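Local coordinates for HIT domain-containing protein (Sulfolobus tokodaii, PDB 2EO4) that belongs to the histidine triad family of nucleotide-binding proteins, binds zinc and probably acts as a nucleotide hydrolase or transferase, perhaps with adenylylsulfatase activity, at residues C1-I7 with L37-H43; A75-L81 with H98-E104. All coordinates share one frame; numbering follows the deposited sequence.

Contact 1: residues C1-I7 with L37-H43; sequences CTFCSII and LVIPKKH. With ZN (zinc ion), chain B.
A zinc site of two cysteines and two histidines joins Cys1 and Cys4 of the N-terminal CxxC motif to His43, just past strand 36-40 of the HIT fold. Zinc is bound by Cys1 SG at 2.3 Å, and His43 ND1 lies 2.0 Å from the metal. Cys4 SG is the third ligand; His94 ND1 completes the set. The His43 ring meets Cys1 SG at its edge, in plane. His43 CG stands anti to the backbone N (chi1 -174°), which carries ND1 out to the metal. Glu45 takes a hydrogen bond from the other ring nitrogen, NE2, and probably fixes the ring's rotation. Cys1 SG has a second role: Cys4 N donates to it at 3.5 Å along a nearly straight line (171°), tying the first turn of helix 2-7 to the metal ligand.

Beyond the metal the contact is apolar. Helix 2-7 runs almost at right angles to strand 37-40. Ile39 sends its two branches to different partners. CG2 sits over the centre of one Phe3 ring face, a CH-pi contact 4.1 Å from the centroid. CD1 reaches Phe3 CB and meets Ile7 CD1 tip to tip at 3.8 Å. The Phe3 ring also meets His96, the predicted nucleotidylated histidine, so the helix packs against the probable active site. Lys41 passes its aliphatic chain by Ile7, and its NZ is hydrogen-bonded to Asp19 O and forms a salt bridge with Glu18. At the far edge of the Phe3 ring, Leu37 CD1 lies in plane, 3.3 Å from CZ.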
ATOM      1  N   CYS A   1      15.998 -10.921 -12.196  1.00 28.39           N
ATOM      2  CA  CYS A   1      15.121  -9.983 -11.432  1.00 27.20           C
ATOM      3  C   CYS A   1      15.881  -8.703 -11.100  1.00 25.46           C
ATOM      4  O   CYS A   1      16.969  -8.745 -10.529  1.00 25.91           O
ATOM      5  CB  CYS A   1      14.641 -10.643 -10.140  1.00 27.44           C
ATOM      6  SG  CYS A   1      13.688  -9.525  -9.073  1.00 25.94           S
ATOM      7  N   THR A   2      15.301  -7.563 -11.454  1.00 23.93           N
ATOM      8  CA  THR A   2      15.947  -6.287 -11.199  1.00 24.33           C
ATOM      9  C   THR A   2      16.249  -6.054  -9.717  1.00 23.99           C
ATOM     10  O   THR A   2      17.342  -5.603  -9.372  1.00 23.92           O
ATOM     11  CB  THR A   2      15.092  -5.121 -11.753  1.00 25.94           C
ATOM     12  OG1 THR A   2      15.073  -5.193 -13.186  1.00 25.72           O
ATOM     13  CG2 THR A   2      15.664  -3.777 -11.329  1.00 26.71           C
ATOM     14  N   PHE A   3      15.303  -6.367  -8.835  1.00 24.76           N
ATOM     15  CA  PHE A   3      15.556  -6.145  -7.413  1.00 24.90           C
ATOM     16  C   PHE A   3      16.506  -7.156  -6.785  1.00 25.46           C
ATOM     17  O   PHE A   3      17.353  -6.784  -5.966  1.00 23.94           O
ATOM     18  CB  PHE A   3      14.240  -6.067  -6.631  1.00 25.88           C
ATOM     19  CG  PHE A   3      13.501  -4.773  -6.846  1.00 24.47           C
ATOM     20  CD1 PHE A   3      14.176  -3.559  -6.749  1.00 28.21           C
ATOM     21  CD2 PHE A   3      12.153  -4.766  -7.190  1.00 25.32           C
ATOM     22  CE1 PHE A   3      13.519  -2.352  -6.998  1.00 30.41           C
ATOM     23  CE2 PHE A   3      11.485  -3.565  -7.441  1.00 27.32           C
ATOM     24  CZ  PHE A   3      12.167  -2.361  -7.347  1.00 27.60           C
ATOM     25  N   CYS A   4      16.385  -8.426  -7.156  1.00 26.77           N
ATOM     26  CA  CYS A   4      17.308  -9.421  -6.618  1.00 28.15           C
ATOM     27  C   CYS A   4      18.717  -9.028  -7.068  1.00 28.45           C
ATOM     28  O   CYS A   4      19.686  -9.172  -6.318  1.00 29.54           O
ATOM     29  CB  CYS A   4      16.964 -10.825  -7.130  1.00 28.03           C
ATOM     30  SG  CYS A   4      15.569 -11.625  -6.285  1.00 29.63           S
ATOM     31  N   SER A   5      18.823  -8.512  -8.291  1.00 29.16           N
ATOM     32  CA  SER A   5      20.114  -8.090  -8.830  1.00 27.93           C
ATOM     33  C   SER A   5      20.700  -6.930  -8.036  1.00 27.36           C
ATOM     34  O   SER A   5      21.897  -6.896  -7.756  1.00 27.76           O
ATOM     35  CB  SER A   5      19.981  -7.684 -10.302  1.00 28.28           C
ATOM     36  OG  SER A   5      19.667  -8.799 -11.120  1.00 29.21           O
ATOM     37  N   ILE A   6      19.860  -5.965  -7.681  1.00 27.21           N
ATOM     38  CA  ILE A   6      20.334  -4.826  -6.914  1.00 25.90           C
ATOM     39  C   ILE A   6      20.742  -5.283  -5.512  1.00 27.73           C
ATOM     40  O   ILE A   6      21.738  -4.816  -4.963  1.00 28.25           O
ATOM     41  CB  ILE A   6      19.250  -3.729  -6.842  1.00 27.53           C
ATOM     42  CG1 ILE A   6      19.059  -3.124  -8.240  1.00 27.08           C
ATOM     43  CG2 ILE A   6      19.648  -2.652  -5.846  1.00 25.78           C
ATOM     44  CD1 ILE A   6      17.889  -2.162  -8.367  1.00 27.58           C
ATOM     45  N   ILE A   7      19.974  -6.206  -4.940  1.00 29.68           N
ATOM     46  CA  ILE A   7      20.283  -6.726  -3.611  1.00 31.89           C
ATOM     47  C   ILE A   7      21.647  -7.415  -3.619  1.00 32.93           C
ATOM     48  O   ILE A   7      22.436  -7.270  -2.679  1.00 32.14           O
ATOM     49  CB  ILE A   7      19.217  -7.748  -3.150  1.00 32.41           C
ATOM     50  CG1 ILE A   7      17.887  -7.034  -2.892  1.00 33.17           C
ATOM     51  CG2 ILE A   7      19.692  -8.477  -1.894  1.00 34.61           C
ATOM     52  CD1 ILE A   7      17.958  -5.982  -1.812  1.00 35.58           C
ATOM     53  N   LEU A  37      11.541   2.649  -3.332  1.00 22.01           N
ATOM     54  CA  LEU A  37      10.891   1.348  -3.351  1.00 23.91           C
ATOM     55  C   LEU A  37      11.363   0.552  -2.138  1.00 23.64           C
ATOM     56  O   LEU A  37      12.560   0.456  -1.885  1.00 24.08           O
ATOM     57  CB  LEU A  37      11.259   0.607  -4.635  1.00 25.81           C
ATOM     58  CG  LEU A  37      11.098   1.510  -5.860  1.00 29.16           C
ATOM     59  CD1 LEU A  37      11.807   0.927  -7.056  1.00 32.50           C
ATOM     60  CD2 LEU A  37       9.614   1.719  -6.130  1.00 28.03           C
ATOM     61  N   VAL A  38      10.418   0.002  -1.382  1.00 22.35           N
ATOM     62  CA  VAL A  38      10.758  -0.793  -0.209  1.00 22.55           C
ATOM     63  C   VAL A  38      10.510  -2.235  -0.606  1.00 22.62           C
ATOM     64  O   VAL A  38       9.432  -2.577  -1.097  1.00 21.08           O
ATOM     65  CB  VAL A  38       9.877  -0.437   1.002  1.00 21.61           C
ATOM     66  CG1 VAL A  38      10.300  -1.269   2.209  1.00 23.89           C
ATOM     67  CG2 VAL A  38      10.003   1.048   1.313  1.00 23.18           C
ATOM     68  N   ILE A  39      11.506  -3.085  -0.397  1.00 23.08           N
ATOM     69  CA  ILE A  39      11.366  -4.471  -0.798  1.00 24.01           C
ATOM     70  C   ILE A  39      11.884  -5.507   0.184  1.00 24.88           C
ATOM     71  O   ILE A  39      12.796  -5.240   0.972  1.00 24.27           O
ATOM     72  CB  ILE A  39      12.141  -4.745  -2.107  1.00 26.20           C
ATOM     73  CG1 ILE A  39      13.645  -4.592  -1.848  1.00 28.05           C
ATOM     74  CG2 ILE A  39      11.720  -3.769  -3.194  1.00 25.90           C
ATOM     75  CD1 ILE A  39      14.530  -5.030  -2.998  1.00 30.92           C
ATOM     76  N   PRO A  40      11.274  -6.700   0.164  1.00 25.03           N
ATOM     77  CA  PRO A  40      11.731  -7.772   1.045  1.00 26.17           C
ATOM     78  C   PRO A  40      12.901  -8.284   0.201  1.00 26.87           C
ATOM     79  O   PRO A  40      12.830  -8.221  -1.035  1.00 26.94           O
ATOM     80  CB  PRO A  40      10.574  -8.772   1.023  1.00 26.99           C
ATOM     81  CG  PRO A  40       9.378  -7.932   0.654  1.00 28.06           C
ATOM     82  CD  PRO A  40       9.946  -7.009  -0.390  1.00 26.20           C
ATOM     83  N   LYS A  41      13.974  -8.759   0.821  1.00 26.13           N
ATOM     84  CA  LYS A  41      15.093  -9.263   0.029  1.00 27.29           C
ATOM     85  C   LYS A  41      14.714 -10.574  -0.650  1.00 28.85           C
ATOM     86  O   LYS A  41      15.140 -10.843  -1.776  1.00 29.23           O
ATOM     87  CB  LYS A  41      16.334  -9.443   0.907  1.00 27.43           C
ATOM     88  CG  LYS A  41      16.962  -8.118   1.302  1.00 25.06           C
ATOM     89  CD  LYS A  41      18.258  -8.307   2.064  1.00 27.58           C
ATOM     90  CE  LYS A  41      18.925  -6.969   2.335  1.00 26.87           C
ATOM     91  NZ  LYS A  41      20.271  -7.140   2.967  1.00 28.16           N
ATOM     92  N   LYS A  42      13.909 -11.384   0.031  1.00 28.74           N
ATOM     93  CA  LYS A  42      13.461 -12.647  -0.543  1.00 29.92           C
ATOM     94  C   LYS A  42      12.510 -12.332  -1.695  1.00 29.83           C
ATOM     95  O   LYS A  42      11.684 -11.421  -1.599  1.00 28.91           O
ATOM     96  CB  LYS A  42      12.741 -13.498   0.503  1.00 31.84           C
ATOM     97  CG  LYS A  42      12.209 -14.807  -0.054  1.00 33.68           C
ATOM     98  CD  LYS A  42      11.641 -15.695   1.039  1.00 36.57           C
ATOM     99  CE  LYS A  42      11.143 -17.013   0.467  1.00 38.36           C
ATOM    100  NZ  LYS A  42      10.622 -17.917   1.531  1.00 40.58           N
ATOM    101  N   HIS A  43      12.626 -13.095  -2.776  1.00 29.89           N
ATOM    102  CA  HIS A  43      11.810 -12.885  -3.963  1.00 28.18           C
ATOM    103  C   HIS A  43      10.391 -13.456  -3.892  1.00 28.23           C
ATOM    104  O   HIS A  43      10.197 -14.654  -3.705  1.00 27.62           O
ATOM    105  CB  HIS A  43      12.529 -13.476  -5.182  1.00 28.52           C
ATOM    106  CG  HIS A  43      11.844 -13.200  -6.484  1.00 27.40           C
ATOM    107  ND1 HIS A  43      12.187 -12.141  -7.298  1.00 25.62           N
ATOM    108  CD2 HIS A  43      10.823 -13.837  -7.106  1.00 27.09           C
ATOM    109  CE1 HIS A  43      11.407 -12.139  -8.365  1.00 27.75           C
ATOM    110  NE2 HIS A  43      10.571 -13.156  -8.271  1.00 27.51           N
TER
HETATM  111 ZN    ZN B 201      13.588 -10.731  -7.139  1.00 27.41          ZN

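Contact 2: residues A75-L81 with H98-E104; sequences ADGLRLL and HIIPTWE. With PO4 (phosphate ion), chain C.
Arg79 and Ile100 cross on one face of an antiparallel strand pair, with Ile100 CD1 over the centre of one face of the guanidinium. Arg79 is bent at chi3 (55°), which folds the guanidinium back over the isoleucine. The Arg79 side chain crosses Thr102 at about a right angle, CD 3.9 Å from CG2. Farther along this face, Leu81 CD2 touches both Ile100 CD1, at 3.8 Å, and His98 CB. On the face turned to helix 52-72, Leu80 and Ile99 lie side by side, CD2 to CG1 at 3.7 Å, and the Leu78 side chain crosses Pro101, its CD2 against the ring.

The ladder ends in a classic beta bulge. Asp76 N and Gly77 N both donate to Thr102 O, the first in the carbonyl plane and the second from above it. Ala75 CB lies over the rim of one Trp103 face. Asp76 OD2 accepts Glu104 N at 2.9 Å on its anti side, nearly straight at 173°. An alanine here would remove the carboxylate and would probably leave Glu104 N without its acceptor and the loop after strand 97-102 less firmly held. Thr102 OG1 bonds Ser87 of the second subunit, and residues 78-81 pair with a strand of that chain, continuing the sheet.

At the other end, His98 belongs to the predicted histidine triad. Its NE2 donates to phosphate O2 at 3.0 Å, while ND1 bonds His35. This grip probably fixes the imidazole's rotation. The phosphate, probably from the crystallisation liquor, also binds His96, Asn83 and backbone N of Val91 and Ile92, consistent with an anion pocket.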
ATOM      1  N   ALA A  75       8.307  16.649   2.614  1.00 27.44           N
ATOM      2  CA  ALA A  75       7.076  16.406   1.877  1.00 27.24           C
ATOM      3  C   ALA A  75       5.854  16.714   2.729  1.00 26.25           C
ATOM      4  O   ALA A  75       5.887  16.584   3.952  1.00 27.47           O
ATOM      5  CB  ALA A  75       7.031  14.949   1.411  1.00 25.92           C
ATOM      6  N   ASP A  76       4.774  17.128   2.075  1.00 26.64           N
ATOM      7  CA  ASP A  76       3.530  17.419   2.771  1.00 26.58           C
ATOM      8  C   ASP A  76       2.685  16.154   2.797  1.00 26.61           C
ATOM      9  O   ASP A  76       1.787  16.004   3.625  1.00 26.97           O
ATOM     10  CB  ASP A  76       2.770  18.534   2.061  1.00 28.05           C
ATOM     11  CG  ASP A  76       3.499  19.856   2.136  1.00 29.93           C
ATOM     12  OD1 ASP A  76       3.853  20.254   3.266  1.00 30.86           O
ATOM     13  OD2 ASP A  76       3.720  20.481   1.081  1.00 30.02           O
ATOM     14  N   GLY A  77       2.986  15.244   1.878  1.00 26.77           N
ATOM     15  CA  GLY A  77       2.249  13.998   1.819  1.00 23.81           C
ATOM     16  C   GLY A  77       3.050  12.898   1.153  1.00 22.52           C
ATOM     17  O   GLY A  77       4.153  13.129   0.652  1.00 21.85           O
ATOM     18  N   LEU A  78       2.490  11.693   1.157  1.00 20.95           N
ATOM     19  CA  LEU A  78       3.137  10.538   0.545  1.00 20.88           C
ATOM     20  C   LEU A  78       2.072   9.601   0.007  1.00 19.65           C
ATOM     21  O   LEU A  78       1.022   9.438   0.622  1.00 20.12           O
ATOM     22  CB  LEU A  78       3.956   9.754   1.572  1.00 21.09           C
ATOM     23  CG  LEU A  78       5.084  10.443   2.344  1.00 20.14           C
ATOM     24  CD1 LEU A  78       5.551   9.500   3.450  1.00 23.10           C
ATOM     25  CD2 LEU A  78       6.228  10.802   1.409  1.00 22.38           C
ATOM     26  N   ARG A  79       2.358   8.997  -1.142  1.00 22.17           N
ATOM     27  CA  ARG A  79       1.466   8.021  -1.757  1.00 22.62           C
ATOM     28  C   ARG A  79       2.183   6.681  -1.605  1.00 19.93           C
ATOM     29  O   ARG A  79       3.320   6.547  -2.048  1.00 19.02           O
ATOM     30  CB  ARG A  79       1.288   8.301  -3.256  1.00 27.61           C
ATOM     31  CG  ARG A  79       0.634   9.627  -3.622  1.00 32.53           C
ATOM     32  CD  ARG A  79       0.874   9.954  -5.098  1.00 38.93           C
ATOM     33  NE  ARG A  79       0.433   8.879  -5.987  1.00 43.65           N
ATOM     34  CZ  ARG A  79       0.800   8.759  -7.261  1.00 45.63           C
ATOM     35  NH1 ARG A  79       1.618   9.650  -7.808  1.00 44.69           N
ATOM     36  NH2 ARG A  79       0.354   7.741  -7.988  1.00 47.30           N
ATOM     37  N   LEU A  80       1.536   5.709  -0.967  1.00 19.74           N
ATOM     38  CA  LEU A  80       2.121   4.378  -0.807  1.00 19.82           C
ATOM     39  C   LEU A  80       1.311   3.414  -1.663  1.00 19.38           C
ATOM     40  O   LEU A  80       0.080   3.423  -1.611  1.00 21.88           O
ATOM     41  CB  LEU A  80       2.044   3.903   0.643  1.00 20.92           C
ATOM     42  CG  LEU A  80       2.665   4.793   1.716  1.00 24.18           C
ATOM     43  CD1 LEU A  80       2.700   4.032   3.032  1.00 23.56           C
ATOM     44  CD2 LEU A  80       4.050   5.221   1.295  1.00 24.60           C
ATOM     45  N   LEU A  81       1.985   2.589  -2.451  1.00 19.11           N
ATOM     46  CA  LEU A  81       1.242   1.646  -3.273  1.00 19.99           C
ATOM     47  C   LEU A  81       2.049   0.448  -3.728  1.00 18.74           C
ATOM     48  O   LEU A  81       3.277   0.473  -3.768  1.00 18.06           O
ATOM     49  CB  LEU A  81       0.669   2.341  -4.509  1.00 24.32           C
ATOM     50  CG  LEU A  81       1.667   2.856  -5.550  1.00 28.06           C
ATOM     51  CD1 LEU A  81       0.998   2.909  -6.914  1.00 33.87           C
ATOM     52  CD2 LEU A  81       2.175   4.230  -5.147  1.00 32.52           C
ATOM     53  N   HIS A  98       5.861   1.258  -3.340  1.00 18.13           N
ATOM     54  CA  HIS A  98       6.300   2.575  -3.784  1.00 19.71           C
ATOM     55  C   HIS A  98       5.997   3.611  -2.707  1.00 17.03           C
ATOM     56  O   HIS A  98       4.930   3.582  -2.106  1.00 18.61           O
ATOM     57  CB  HIS A  98       5.528   3.012  -5.035  1.00 18.64           C
ATOM     58  CG  HIS A  98       5.783   2.174  -6.247  1.00 20.40           C
ATOM     59  ND1 HIS A  98       6.707   2.521  -7.208  1.00 22.54           N
ATOM     60  CD2 HIS A  98       5.200   1.031  -6.680  1.00 22.17           C
ATOM     61  CE1 HIS A  98       6.682   1.629  -8.183  1.00 23.13           C
ATOM     62  NE2 HIS A  98       5.776   0.715  -7.888  1.00 21.92           N
ATOM     63  N   ILE A  99       6.945   4.518  -2.473  1.00 18.45           N
ATOM     64  CA  ILE A  99       6.741   5.629  -1.551  1.00 18.36           C
ATOM     65  C   ILE A  99       7.015   6.820  -2.462  1.00 19.78           C
ATOM     66  O   ILE A  99       8.162   7.074  -2.841  1.00 20.02           O
ATOM     67  CB  ILE A  99       7.747   5.654  -0.380  1.00 18.58           C
ATOM     68  CG1 ILE A  99       7.606   4.390   0.469  1.00 20.42           C
ATOM     69  CG2 ILE A  99       7.461   6.876   0.514  1.00 20.00           C
ATOM     70  CD1 ILE A  99       8.644   4.296   1.604  1.00 22.15           C
ATOM     71  N   ILE A 100       5.952   7.529  -2.825  1.00 20.55           N
ATOM     72  CA  ILE A 100       6.040   8.670  -3.730  1.00 20.86           C
ATOM     73  C   ILE A 100       5.671   9.964  -3.004  1.00 19.49           C
ATOM     74  O   ILE A 100       4.509  10.195  -2.675  1.00 20.67           O
ATOM     75  CB  ILE A 100       5.086   8.463  -4.931  1.00 21.39           C
ATOM     76  CG1 ILE A 100       5.440   7.151  -5.641  1.00 23.85           C
ATOM     77  CG2 ILE A 100       5.188   9.641  -5.900  1.00 22.60           C
ATOM     78  CD1 ILE A 100       4.465   6.759  -6.750  1.00 25.38           C
ATOM     79  N   PRO A 101       6.666  10.823  -2.740  1.00 21.15           N
ATOM     80  CA  PRO A 101       6.430  12.093  -2.042  1.00 22.01           C
ATOM     81  C   PRO A 101       5.598  13.106  -2.819  1.00 21.81           C
ATOM     82  O   PRO A 101       5.657  13.171  -4.047  1.00 22.84           O
ATOM     83  CB  PRO A 101       7.846  12.617  -1.784  1.00 22.47           C
ATOM     84  CG  PRO A 101       8.681  11.363  -1.732  1.00 22.58           C
ATOM     85  CD  PRO A 101       8.110  10.575  -2.892  1.00 21.00           C
ATOM     86  N   THR A 102       4.827  13.899  -2.086  1.00 22.18           N
ATOM     87  CA  THR A 102       4.006  14.936  -2.694  1.00 23.65           C
ATOM     88  C   THR A 102       4.157  16.220  -1.884  1.00 25.88           C
ATOM     89  O   THR A 102       4.567  16.186  -0.723  1.00 24.35           O
ATOM     90  CB  THR A 102       2.508  14.540  -2.737  1.00 22.84           C
ATOM     91  OG1 THR A 102       2.005  14.376  -1.405  1.00 22.38           O
ATOM     92  CG2 THR A 102       2.323  13.239  -3.506  1.00 23.14           C
ATOM     93  N   TRP A 103       3.831  17.344  -2.510  1.00 27.53           N
ATOM     94  CA  TRP A 103       3.916  18.649  -1.861  1.00 29.99           C
ATOM     95  C   TRP A 103       2.707  19.471  -2.271  1.00 32.97           C
ATOM     96  O   TRP A 103       2.179  19.306  -3.371  1.00 32.85           O
ATOM     97  CB  TRP A 103       5.182  19.391  -2.304  1.00 28.82           C
ATOM     98  CG  TRP A 103       6.456  18.725  -1.902  1.00 28.86           C
ATOM     99  CD1 TRP A 103       7.188  18.964  -0.772  1.00 28.43           C
ATOM    100  CD2 TRP A 103       7.138  17.687  -2.612  1.00 29.17           C
ATOM    101  NE1 TRP A 103       8.286  18.137  -0.737  1.00 30.17           N
ATOM    102  CE2 TRP A 103       8.280  17.344  -1.854  1.00 28.95           C
ATOM    103  CE3 TRP A 103       6.897  17.014  -3.817  1.00 28.24           C
ATOM    104  CZ2 TRP A 103       9.177  16.353  -2.262  1.00 29.62           C
ATOM    105  CZ3 TRP A 103       7.792  16.027  -4.221  1.00 30.46           C
ATOM    106  CH2 TRP A 103       8.917  15.709  -3.444  1.00 28.90           C
ATOM    107  N   GLU A 104       2.265  20.356  -1.390  1.00 37.14           N
ATOM    108  CA  GLU A 104       1.130  21.202  -1.714  1.00 41.61           C
ATOM    109  C   GLU A 104       1.613  22.305  -2.647  1.00 44.37           C
ATOM    110  O   GLU A 104       0.837  22.877  -3.410  1.00 45.88           O
ATOM    111  CB  GLU A 104       0.516  21.767  -0.432  1.00 42.55           C
ATOM    112  CG  GLU A 104      -0.515  20.824   0.176  1.00 46.14           C
ATOM    113  CD  GLU A 104      -0.820  21.123   1.625  1.00 48.92           C
ATOM    114  OE1 GLU A 104      -0.953  22.314   1.972  1.00 51.14           O
ATOM    115  OE2 GLU A 104      -0.937  20.161   2.416  1.00 49.46           O
TER
HETATM  116  P   PO4 C 202       5.664  -1.562 -10.560  1.00 22.25           P
HETATM  117  O1  PO4 C 202       6.895  -0.867 -10.114  1.00 22.31           O
HETATM  118  O2  PO4 C 202       4.641  -1.513  -9.485  1.00 22.88           O
HETATM  119  O3  PO4 C 202       5.135  -0.885 -11.781  1.00 21.41           O
HETATM  120  O4  PO4 C 202       5.982  -2.982 -10.876  1.00 21.92           O
HETATM  121  O   HOH W   1      -0.595  17.353   1.965  1.00 31.14           O

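How the contacts relate
Both contacts reach the same antiparallel sheet, on its neighbouring strands 36-40 and 97-102. They meet where Leu37 CD2 packs on His98 ND1 at 3.2 Å and Val38 packs on Ile99. Their centres lie about 22 Å apart, on opposite sides of the chain's centre. Each combines buried residues with more exposed ones. Contact 1 joins a helix to a strand through apolar side chains and a metal, with its zinc end nearer the surface. Contact 2 joins two strands through backbone hydrogen bonds, and its outer strand, at the edge of the sheet within this chain, is the one that meets the second subunit. The predicted catalytic His96 sits near both: Ile39 reaches it from contact 1, His98 from contact 2.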